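Local atomic coordinates of galactitol 1-phosphate 5-dehydrogenase (Escherichia coli, PDB entry 4UEJ), a protein that oxidises galactitol 1-phosphate to D-tagatose 6-phosphate with NAD(+), as a homodimeric zinc-containing dehydrogenase. Residues A[136-141]-A[312-317]; A[144-149]-A[300-305]; A[178-181]-A[187-190]; A[244-249]-A[254-259]. All coordinates share one frame; numbering follows the deposited sequence.

Contact 1 and contact 2 adjoin in sequence, because residues 136-141 run into the helix that holds residues 144-149. Their centres lie about 12 Å apart. Contact 2 is nearest the active site: the side chain of Thr147 is about 8 Å from a zinc ion and about 7 Å from a bound glycerol. Contact 3 and contact 4 are strand-helix packings on one parallel sheet, with centres about 15 Å apart. Contact 2 reaches both of them. Ile146 CG2 packs on Cys179 SG at 3.8 Å, and in the conformer given Val148 also comes close to Val259. Contacts 1 and 3 meet where Gln178 OE1 accepts a probable hydrogen bond from the backbone N of Ser312.

Contact 1: A[136-141]-A[312-317]; sequences PIEDGA and SLEPLI
The turn that leads into helix 143-155 meets the turn before strand 317-321 through Asp139 with Leu313 and Glu138 with Ile317. Residues 137-141 have helical backbone angles, and 314-316 is a 3-10 segment. In 136-141 the N of Asp139 bonds to O of Pro136 at 2.9 Å; in 312-317 the N of Leu316 bonds to O of Leu313 at 2.8 Å. The two backbones stay apart, and the CA atoms of Asp139 and Leu313 are 7.3 Å from each other. Only side chains bridge the gap. One methyl of Leu313 does most of the work: CD1 sits 3.6 Å from CB of Asp139 and equally close to its carboxylate carbon CG. The two side chains meet at a slant. Glu138 reaches further. Its CG is anti to the backbone N (chi1 177°) and the chain stays extended beyond it. This carries Glu138 OE2 to 3.4 Å from CD1 of Ile317, which approaches from the opposite direction; a carboxylate oxygen meets a methyl, a van der Waals touch and not a polar bond. Glu138 OE2 also lies 4.3 Å from OE1 of Glu314. Arg320, whose NH2 makes a salt bridge with each, probably offsets the repulsion of the two like charges. Leu313 rests on Leu175 of helix 171-182 in the Rossmann-type domain and on Phe142, and Ile317 packs on Phe142 and Leu343. The contact joins the turn entering helix 143-155 to the turn entering strand 317-321, which pairs with strand 341-344 in the catalytic domain of a zinc-containing alcohol dehydrogenase.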
loop_
_atom_site.group_PDB
_atom_site.type_symbol
_atom_site.label_atom_id
_atom_site.label_comp_id
_atom_site.label_asym_id
_atom_site.label_seq_id
_atom_site.Cartn_x
_atom_site.Cartn_y
_atom_site.Cartn_z
ATOM N N PRO A 136 -18.113 3.838 -33.400
ATOM C CA PRO A 136 -19.444 3.252 -33.231
ATOM C C PRO A 136 -19.963 3.629 -31.849
ATOM O O PRO A 136 -19.233 3.480 -30.868
ATOM C CB PRO A 136 -19.193 1.747 -33.371
ATOM C CG PRO A 136 -17.928 1.656 -34.186
ATOM C CD PRO A 136 -17.095 2.819 -33.709
ATOM N N ILE A 137 -21.182 4.159 -31.797
ATOM C CA ILE A 137 -21.695 4.782 -30.588
ATOM C C ILE A 137 -21.743 3.784 -29.430
ATOM O O ILE A 137 -21.480 4.150 -28.288
ATOM C CB ILE A 137 -23.092 5.404 -30.823
ATOM C CG1 ILE A 137 -23.517 6.241 -29.618
ATOM C CG2 ILE A 137 -24.133 4.347 -31.166
ATOM C CD1 ILE A 137 -22.601 7.407 -29.354
ATOM N N GLU A 138 -22.036 2.526 -29.744
ATOM C CA GLU A 138 -22.073 1.472 -28.739
ATOM C C GLU A 138 -20.749 1.370 -28.001
ATOM O O GLU A 138 -20.734 1.116 -26.796
ATOM C CB GLU A 138 -22.425 0.123 -29.375
ATOM C CG GLU A 138 -22.412 -1.044 -28.397
ATOM C CD GLU A 138 -22.803 -2.365 -29.041
ATOM O OE1 GLU A 138 -23.967 -2.489 -29.489
ATOM O OE2 GLU A 138 -21.951 -3.283 -29.091
ATOM N N ASP A 139 -19.639 1.588 -28.709
ATOM C CA ASP A 139 -18.313 1.488 -28.086
ATOM C C ASP A 139 -18.123 2.519 -26.992
ATOM O O ASP A 139 -17.270 2.355 -26.120
ATOM C CB ASP A 139 -17.187 1.676 -29.103
ATOM C CG ASP A 139 -17.138 0.578 -30.147
ATOM O OD1 ASP A 139 -18.025 -0.304 -30.142
ATOM O OD2 ASP A 139 -16.207 0.617 -30.982
ATOM N N GLY A 140 -18.885 3.597 -27.066
ATOM C CA GLY A 140 -18.733 4.694 -26.127
ATOM C C GLY A 140 -19.087 4.295 -24.713
ATOM O O GLY A 140 -18.592 4.890 -23.747
ATOM N N ALA A 141 -19.949 3.292 -24.584
ATOM C CA ALA A 141 -20.344 2.807 -23.262
ATOM C C ALA A 141 -19.206 2.101 -22.546
ATOM O O ALA A 141 -19.320 1.778 -21.360
ATOM C CB ALA A 141 -21.536 1.875 -23.369
ATOM N N SER A 312 -10.517 -4.567 -27.871
ATOM C CA SER A 312 -11.549 -5.373 -28.497
ATOM C C SER A 312 -12.746 -5.501 -27.565
ATOM O O SER A 312 -12.637 -6.087 -26.494
ATOM C CB SER A 312 -10.975 -6.745 -28.860
ATOM O OG SER A 312 -11.952 -7.586 -29.429
ATOM N N LEU A 313 -13.891 -4.959 -27.965
ATOM C CA LEU A 313 -15.047 -4.919 -27.069
ATOM C C LEU A 313 -16.071 -6.019 -27.336
ATOM O O LEU A 313 -16.697 -6.530 -26.404
ATOM C CB LEU A 313 -15.748 -3.560 -27.164
ATOM C CG LEU A 313 -14.862 -2.329 -27.046
ATOM C CD1 LEU A 313 -15.708 -1.068 -27.247
ATOM C CD2 LEU A 313 -14.156 -2.327 -25.685
ATOM N N GLU A 314 -16.261 -6.380 -28.600
ATOM C CA GLU A 314 -17.295 -7.355 -28.932
ATOM C C GLU A 314 -17.254 -8.640 -28.073
ATOM O O GLU A 314 -18.303 -9.093 -27.610
ATOM C CB GLU A 314 -17.224 -7.720 -30.422
ATOM C CG GLU A 314 -18.440 -8.486 -30.914
ATOM C CD GLU A 314 -19.736 -7.732 -30.668
ATOM O OE1 GLU A 314 -19.740 -6.489 -30.803
ATOM O OE2 GLU A 314 -20.743 -8.384 -30.320
ATOM N N PRO A 315 -16.055 -9.221 -27.840
ATOM C CA PRO A 315 -16.064 -10.480 -27.082
ATOM C C PRO A 315 -16.518 -10.307 -25.642
ATOM O O PRO A 315 -16.870 -11.289 -25.003
ATOM C CB PRO A 315 -14.600 -10.937 -27.115
ATOM C CG PRO A 315 -13.945 -10.133 -28.178
ATOM C CD PRO A 315 -14.694 -8.864 -28.288
ATOM N N LEU A 316 -16.502 -9.073 -25.144
ATOM C CA LEU A 316 -16.862 -8.798 -23.762
ATOM C C LEU A 316 -18.365 -8.829 -23.533
ATOM O O LEU A 316 -18.821 -8.966 -22.395
ATOM C CB LEU A 316 -16.324 -7.428 -23.333
ATOM C CG LEU A 316 -14.821 -7.217 -23.481
ATOM C CD1 LEU A 316 -14.440 -5.784 -23.142
ATOM C CD2 LEU A 316 -14.089 -8.196 -22.591
ATOM N N ILE A 317 -19.135 -8.692 -24.609
ATOM C CA ILE A 317 -20.568 -8.463 -24.473
ATOM C C ILE A 317 -21.344 -9.766 -24.405
ATOM O O ILE A 317 -21.254 -10.607 -25.308
ATOM C CB ILE A 317 -21.101 -7.582 -25.635
ATOM C CG1 ILE A 317 -20.385 -6.231 -25.628
ATOM C CG2 ILE A 317 -22.588 -7.390 -25.502
ATOM C CD1 ILE A 317 -20.530 -5.423 -26.895
#

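Contact 2: A[144-149]-A[300-305]; sequences EPITVG and ETASRL
Ala302 on helix 297-307 is pressed against Ile146 and Thr147 on helix 143-155. It has the largest area buried here, followed by Ile146 and then Thr147. The helices come close: the CA atoms of Ile146 and Ala302 are 6.1 Å apart. The small side chain of Ala302 is consistent with this close approach. The CB of Ala302 points at the other helix and meets CG2 of Ile146 at 3.5 Å. That branch of Ile146 is anti to its backbone N, while CG1 lies beside the N. The same CB touches CG2 of Thr147 at 3.9 Å. Thr147 therefore presents its methyl to the neighbouring helix and turns its hydroxyl elsewhere. With chi1 at 64°, OG1 lies between the backbone N and the carbonyl carbon. From there Thr147 OG1 donates to O of Glu144 one turn earlier, at 2.7 Å. The donor stands 18° out of the carbonyl plane, and the C=O...OG1 angle is 127°. OG1 in turn accepts from ND2 of Asn289, so two bonds hold this buried hydroxyl. A valine here would keep a methyl near Ala302 but is likely to cost the carbonyl O of Glu144 its bond from the hydroxyl and to leave the amide of Asn289 without this acceptor and freer to turn. Asn289 also makes a weak bond to OE2 of Glu144, which probably serves as a ligand of the catalytic zinc, as in relatives. The arrangement is close methyl-to-methyl helix-helix packing, with a hydrogen-bonded threonine at its edge, beside the catalytic zinc site of a zinc-containing alcohol dehydrogenase.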
loop_
_atom_site.group_PDB
_atom_site.type_symbol
_atom_site.label_atom_id
_atom_site.label_comp_id
_atom_site.label_asym_id
_atom_site.label_seq_id
_atom_site.Cartn_x
_atom_site.Cartn_y
_atom_site.Cartn_z
ATOM N N GLU A 144 -15.828 4.591 -19.925
ATOM C CA GLU A 144 -15.751 4.702 -18.482
ATOM C C GLU A 144 -15.091 3.454 -17.840
ATOM O O GLU A 144 -14.137 3.603 -17.058
ATOM C CB GLU A 144 -17.149 4.989 -17.915
ATOM C CG GLU A 144 -17.156 5.587 -16.520
ATOM C CD GLU A 144 -17.088 4.551 -15.436
ATOM O OE1 GLU A 144 -17.174 3.348 -15.757
ATOM O OE2 GLU A 144 -16.923 4.938 -14.257
ATOM N N PRO A 145 -15.544 2.230 -18.191
ATOM C CA PRO A 145 -14.843 1.095 -17.571
ATOM C C PRO A 145 -13.379 0.923 -18.029
ATOM O O PRO A 145 -12.562 0.444 -17.220
ATOM C CB PRO A 145 -15.712 -0.121 -17.969
ATOM C CG PRO A 145 -16.597 0.353 -19.065
ATOM C CD PRO A 145 -16.823 1.813 -18.798
ATOM N N ILE A 146 -13.034 1.346 -19.244
ATOM C CA ILE A 146 -11.626 1.353 -19.658
ATOM C C ILE A 146 -10.812 2.246 -18.732
ATOM O O ILE A 146 -9.730 1.878 -18.274
ATOM C CB ILE A 146 -11.461 1.836 -21.090
ATOM C CG1 ILE A 146 -12.039 0.791 -22.041
ATOM C CG2 ILE A 146 -9.974 2.023 -21.442
ATOM C CD1 ILE A 146 -12.232 1.335 -23.409
ATOM N N THR A 147 -11.351 3.423 -18.439
ATOM C CA THR A 147 -10.575 4.370 -17.647
ATOM C C THR A 147 -10.331 3.904 -16.223
ATOM O O THR A 147 -9.432 4.413 -15.586
ATOM C CB THR A 147 -11.221 5.773 -17.579
ATOM O OG1 THR A 147 -12.490 5.707 -16.911
ATOM C CG2 THR A 147 -11.366 6.361 -18.998
ATOM N N VAL A 148 -11.128 2.965 -15.720
ATOM C CA VAL A 148 -10.883 2.421 -14.385
ATOM C C VAL A 148 -9.473 1.814 -14.311
ATOM O O VAL A 148 -8.664 2.160 -13.426
ATOM C CB VAL A 148 -11.924 1.369 -14.006
ATOM C CG1 VAL A 148 -11.567 0.718 -12.692
ATOM C CG2 VAL A 148 -13.310 2.014 -13.919
ATOM N N GLY A 149 -9.181 0.921 -15.248
ATOM C CA GLY A 149 -7.882 0.284 -15.321
ATOM C C GLY A 149 -6.794 1.280 -15.648
ATOM O O GLY A 149 -5.711 1.219 -15.080
ATOM N N GLU A 300 -8.975 10.538 -22.582
ATOM C CA GLU A 300 -8.359 10.696 -23.901
ATOM C C GLU A 300 -7.648 9.430 -24.335
ATOM O O GLU A 300 -7.786 9.004 -25.478
ATOM C CB GLU A 300 -7.358 11.855 -23.924
ATOM C CG GLU A 300 -7.923 13.199 -23.556
ATOM C CD GLU A 300 -6.977 14.322 -23.924
ATOM O OE1 GLU A 300 -5.761 14.181 -23.657
ATOM O OE2 GLU A 300 -7.448 15.337 -24.484
ATOM N N THR A 301 -6.897 8.817 -23.427
ATOM C CA THR A 301 -6.213 7.568 -23.758
ATOM C C THR A 301 -7.201 6.467 -24.156
ATOM O O THR A 301 -6.978 5.751 -25.130
ATOM C CB THR A 301 -5.345 7.072 -22.588
ATOM O OG1 THR A 301 -4.367 8.071 -22.279
ATOM C CG2 THR A 301 -4.626 5.782 -22.954
ATOM N N ALA A 302 -8.306 6.353 -23.422
ATOM C CA ALA A 302 -9.281 5.301 -23.697
ATOM C C ALA A 302 -9.846 5.486 -25.093
ATOM O O ALA A 302 -9.964 4.532 -25.864
ATOM C CB ALA A 302 -10.404 5.311 -22.665
ATOM N N SER A 303 -10.188 6.723 -25.407
ATOM C CA SER A 303 -10.725 7.034 -26.711
ATOM C C SER A 303 -9.706 6.688 -27.797
ATOM O O SER A 303 -10.042 6.082 -28.810
ATOM C CB SER A 303 -11.118 8.504 -26.790
ATOM O OG SER A 303 -11.718 8.759 -28.051
ATOM N N ARG A 304 -8.453 7.057 -27.571
ATOM C CA ARG A 304 -7.430 6.833 -28.584
ATOM C C ARG A 304 -7.144 5.361 -28.809
ATOM O O ARG A 304 -7.044 4.927 -29.955
ATOM C CB ARG A 304 -6.156 7.568 -28.201
ATOM C CG ARG A 304 -6.340 9.067 -28.278
ATOM C CD ARG A 304 -5.173 9.798 -27.632
ATOM N NE ARG A 304 -5.328 11.239 -27.787
ATOM C CZ ARG A 304 -4.402 12.130 -27.456
ATOM N NH1 ARG A 304 -3.245 11.730 -26.947
ATOM N NH2 ARG A 304 -4.635 13.419 -27.647
ATOM N N LEU A 305 -7.024 4.595 -27.730
ATOM C CA LEU A 305 -6.776 3.158 -27.848
ATOM C C LEU A 305 -7.907 2.491 -28.629
ATOM O O LEU A 305 -7.669 1.595 -29.440
ATOM C CB LEU A 305 -6.631 2.518 -26.468
ATOM C CG LEU A 305 -5.350 2.925 -25.734
ATOM C CD1 LEU A 305 -5.355 2.334 -24.339
ATOM C CD2 LEU A 305 -4.118 2.475 -26.504
#

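Contact 3: A[178-181]-A[187-190]; sequences QCAV and SVTA
Strand 187-192 packs on helix 171-182 through Val188, which touches Ala180 and Val181. The strand begins at Ser187, whose CB turns away from the helix. Its OG is hydrogen-bonded to OD1 of Asn163, at the start of the neighbouring strand 163-167. Val188 follows and faces the helix. It alone carries this side of the contact, and through a single methyl. CG1 is anti to the backbone N (chi1 -178°), which places CG2 beside the N and in front of the helix. CG2 of Val188 lies 3.8 Å from CB of Ala180. It is also 3.9 Å from CG2 of Val181, and the two valine side chains cross at about a right angle. The backbones remain well separated, with the CA atoms of Val181 and Val188 7.1 Å apart. Thr189 bonds through its backbone to Val164 and Ile166 of strand 163-167. Ala190 leans on Ile177, which also touches Val188 from one turn earlier on the helix. Strand 163-167, helix 171-182 and strand 187-192 form a beta-alpha-beta crossover of the Rossmann-type domain. Chemically the contact is wholly apolar. It consists of methyl groups at van der Waals distance, so it depends on shape and burial, and the backbone bonds of the strand run to its neighbours in the sheet, not to the helix.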
loop_
_atom_site.group_PDB
_atom_site.type_symbol
_atom_site.label_atom_id
_atom_site.label_comp_id
_atom_site.label_asym_id
_atom_site.label_seq_id
_atom_site.Cartn_x
_atom_site.Cartn_y
_atom_site.Cartn_z
ATOM N N GLN A 178 -6.086 -5.771 -21.992
ATOM C CA GLN A 178 -5.932 -5.171 -23.305
ATOM C C GLN A 178 -5.141 -3.870 -23.246
ATOM O O GLN A 178 -4.282 -3.622 -24.098
ATOM C CB GLN A 178 -7.302 -4.928 -23.942
ATOM C CG GLN A 178 -8.123 -6.179 -24.125
ATOM C CD GLN A 178 -9.436 -5.889 -24.816
ATOM O OE1 GLN A 178 -9.537 -4.931 -25.571
ATOM N NE2 GLN A 178 -10.448 -6.707 -24.556
ATOM N N CYS A 179 -5.419 -3.047 -22.232
ATOM C CA CYS A 179 -4.711 -1.777 -22.103
ATOM C C CYS A 179 -3.234 -1.999 -21.757
ATOM O O CYS A 179 -2.368 -1.356 -22.340
ATOM C CB CYS A 179 -5.369 -0.888 -21.057
ATOM S SG CYS A 179 -6.965 -0.235 -21.627
ATOM N N ALA A 180 -2.962 -2.933 -20.852
ATOM C CA ALA A 180 -1.578 -3.252 -20.492
ATOM C C ALA A 180 -0.761 -3.659 -21.709
ATOM O O ALA A 180 0.382 -3.245 -21.867
ATOM C CB ALA A 180 -1.539 -4.354 -19.433
ATOM N N VAL A 181 -1.341 -4.484 -22.571
ATOM C CA VAL A 181 -0.650 -4.899 -23.781
ATOM C C VAL A 181 -0.381 -3.698 -24.683
ATOM O O VAL A 181 0.720 -3.530 -25.202
ATOM C CB VAL A 181 -1.460 -5.967 -24.539
ATOM C CG1 VAL A 181 -0.810 -6.278 -25.865
ATOM C CG2 VAL A 181 -1.559 -7.218 -23.676
ATOM N N SER A 187 5.011 -8.262 -19.848
ATOM C CA SER A 187 4.167 -9.442 -19.872
ATOM C C SER A 187 2.833 -9.114 -19.216
ATOM O O SER A 187 2.732 -8.169 -18.433
ATOM C CB SER A 187 4.830 -10.609 -19.143
ATOM O OG SER A 187 4.938 -10.315 -17.753
ATOM N N VAL A 188 1.807 -9.896 -19.537
ATOM C CA VAL A 188 0.552 -9.789 -18.809
ATOM C C VAL A 188 0.093 -11.180 -18.417
ATOM O O VAL A 188 0.046 -12.085 -19.254
ATOM C CB VAL A 188 -0.541 -9.093 -19.646
ATOM C CG1 VAL A 188 -1.808 -8.949 -18.832
ATOM C CG2 VAL A 188 -0.044 -7.759 -20.149
ATOM N N THR A 189 -0.211 -11.344 -17.134
ATOM C CA THR A 189 -0.702 -12.599 -16.582
ATOM C C THR A 189 -2.121 -12.367 -16.090
ATOM O O THR A 189 -2.383 -11.336 -15.480
ATOM C CB THR A 189 0.185 -13.076 -15.415
ATOM O OG1 THR A 189 1.474 -13.447 -15.926
ATOM C CG2 THR A 189 -0.445 -14.260 -14.696
ATOM N N ALA A 190 -3.034 -13.297 -16.342
ATOM C CA ALA A 190 -4.396 -13.121 -15.847
ATOM C C ALA A 190 -4.756 -14.219 -14.852
ATOM O O ALA A 190 -4.439 -15.370 -15.069
ATOM C CB ALA A 190 -5.395 -13.104 -17.010
#

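Contact 4: A[244-249]-A[254-259]; sequences ELAVEI and AQLALV
Leu256 of strand 255-258 points at helix 240-249 and spreads its two methyls over Ala246 and Val247. Two conformers were modelled for it; the distances here belong to one, and the fine detail of the methyl contacts is less certain. Here CG is anti to the backbone N (chi1 167°), which carries the side chain out from the strand toward the helix. The second torsion, 51°, then brings both branches within reach of one small residue. CD1 of Leu256 lies 3.6 Å from CB of Ala246, and CD2 lies 3.7 Å from the same CB. The alanine methyl thus meets the forked end of the leucine. CD2 of Leu256 has a second neighbour, CG2 of Val247, at 4.0 Å. In Val247 it is CG1 that stands anti to the backbone N (chi1 172°). CG2 lies beside the N, and this branch faces the strand. The side chains of Val247 and Leu256 cross at about a right angle. All three residues are buried, and the CA atoms of Ala246 and Leu256 are 7.3 Å apart. Strand 255-258 lies in the parallel sheet between strands 231-235 and 282-285, and Leu256 also touches Ile233. Val247 turns to Thr272, Lys275 and Ile276 of helix 270-278, while Leu245 rests on helix 217-223. Further along, Leu258 packs on Leu277 of the second subunit, so this beta-alpha-beta unit adjoins the dimer interface.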
loop_
_atom_site.group_PDB
_atom_site.type_symbol
_atom_site.label_atom_id
_atom_site.label_comp_id
_atom_site.label_asym_id
_atom_site.label_seq_id
_atom_site.Cartn_x
_atom_site.Cartn_y
_atom_site.Cartn_z
ATOM N N GLU A 244 -5.637 -11.097 -0.571
ATOM C CA GLU A 244 -4.671 -11.998 0.050
ATOM C C GLU A 244 -3.776 -12.667 -0.988
ATOM O O GLU A 244 -2.556 -12.739 -0.814
ATOM C CB GLU A 244 -5.392 -13.063 0.878
ATOM C CG GLU A 244 -4.488 -14.093 1.518
ATOM C CD GLU A 244 -5.271 -15.150 2.285
ATOM O OE1 GLU A 244 -6.275 -15.659 1.746
ATOM O OE2 GLU A 244 -4.888 -15.468 3.428
ATOM N N LEU A 245 -4.380 -13.141 -2.074
ATOM C CA LEU A 245 -3.617 -13.821 -3.115
ATOM C C LEU A 245 -2.553 -12.898 -3.703
ATOM O O LEU A 245 -1.405 -13.298 -3.916
ATOM C CB LEU A 245 -4.547 -14.320 -4.223
ATOM C CG LEU A 245 -3.813 -14.981 -5.388
ATOM C CD1 LEU A 245 -3.227 -16.295 -4.940
ATOM C CD2 LEU A 245 -4.771 -15.182 -6.558
ATOM N N ALA A 246 -2.937 -11.650 -3.938
ATOM C CA ALA A 246 -2.038 -10.696 -4.558
ATOM C C ALA A 246 -0.784 -10.519 -3.698
ATOM O O ALA A 246 0.336 -10.506 -4.199
ATOM C CB ALA A 246 -2.756 -9.362 -4.769
ATOM N N VAL A 247 -0.976 -10.412 -2.390
ATOM C CA VAL A 247 0.155 -10.254 -1.491
ATOM C C VAL A 247 1.002 -11.516 -1.476
ATOM O O VAL A 247 2.232 -11.452 -1.502
ATOM C CB VAL A 247 -0.309 -9.921 -0.062
ATOM C CG1 VAL A 247 0.880 -9.957 0.913
ATOM C CG2 VAL A 247 -0.974 -8.551 -0.054
ATOM N N GLU A 248 0.345 -12.672 -1.457
ATOM C CA GLU A 248 1.072 -13.937 -1.402
ATOM C C GLU A 248 1.894 -14.227 -2.662
ATOM O O GLU A 248 2.976 -14.814 -2.571
ATOM C CB GLU A 248 0.104 -15.098 -1.132
ATOM C CG GLU A 248 -0.431 -15.089 0.301
ATOM C CD GLU A 248 0.651 -15.392 1.331
ATOM O OE1 GLU A 248 1.639 -16.072 0.981
ATOM O OE2 GLU A 248 0.519 -14.959 2.493
ATOM N N ILE A 249 1.414 -13.820 -3.829
ATOM C CA ILE A 249 2.146 -14.150 -5.041
ATOM C C ILE A 249 3.134 -13.084 -5.437
ATOM O O ILE A 249 4.016 -13.337 -6.260
ATOM C CB ILE A 249 1.205 -14.413 -6.240
ATOM C CG1 ILE A 249 0.513 -13.124 -6.689
ATOM C CG2 ILE A 249 0.216 -15.511 -5.886
ATOM C CD1 ILE A 249 -0.339 -13.304 -7.927
ATOM N N ALA A 254 6.933 -5.423 -5.721
ATOM C CA ALA A 254 5.805 -5.328 -6.629
ATOM C C ALA A 254 4.940 -4.156 -6.257
ATOM O O ALA A 254 4.891 -3.746 -5.088
ATOM C CB ALA A 254 4.968 -6.629 -6.632
ATOM N N GLN A 255 4.312 -3.585 -7.271
ATOM C CA GLN A 255 3.242 -2.622 -7.072
ATOM C C GLN A 255 1.925 -3.360 -7.088
ATOM O O GLN A 255 1.652 -4.158 -7.996
ATOM C CB GLN A 255 3.240 -1.549 -8.151
ATOM C CG GLN A 255 4.403 -0.585 -8.098
ATOM C CD GLN A 255 4.448 0.261 -9.340
ATOM O OE1 GLN A 255 4.578 -0.257 -10.459
ATOM N NE2 GLN A 255 4.294 1.560 -9.167
ATOM N N LEU A 256 1.085 -3.099 -6.097
ATOM C CA LEU A 256 -0.225 -3.747 -6.035
ATOM C C LEU A 256 -1.331 -2.705 -5.994
ATOM O O LEU A 256 -1.577 -2.082 -4.958
ATOM C CB LEU A 256 -0.322 -4.669 -4.819
ATOM C CG LEU A 256 -1.699 -5.196 -4.402
ATOM C CD1 LEU A 256 -2.445 -5.826 -5.577
ATOM C CD2 LEU A 256 -1.537 -6.186 -3.266
ATOM N N ALA A 257 -2.002 -2.543 -7.131
ATOM C CA ALA A 257 -3.072 -1.558 -7.269
ATOM C C ALA A 257 -4.415 -2.178 -6.947
ATOM O O ALA A 257 -4.824 -3.175 -7.555
ATOM C CB ALA A 257 -3.090 -0.968 -8.663
ATOM N N LEU A 258 -5.106 -1.572 -5.993
ATOM C CA LEU A 258 -6.371 -2.102 -5.515
ATOM C C LEU A 258 -7.485 -1.347 -6.204
ATOM O O LEU A 258 -7.648 -0.155 -5.988
ATOM C CB LEU A 258 -6.484 -1.958 -3.996
ATOM C CG LEU A 258 -5.404 -2.644 -3.155
ATOM C CD1 LEU A 258 -5.601 -2.303 -1.681
ATOM C CD2 LEU A 258 -5.414 -4.144 -3.366
ATOM N N VAL A 259 -8.250 -2.075 -7.008
ATOM C CA VAL A 259 -9.282 -1.487 -7.830
ATOM C C VAL A 259 -10.645 -1.914 -7.302
ATOM O O VAL A 259 -11.603 -1.146 -7.301
ATOM C CB VAL A 259 -9.092 -1.918 -9.293
ATOM C CG1 VAL A 259 -10.143 -1.299 -10.179
ATOM C CG2 VAL A 259 -7.686 -1.544 -9.759
#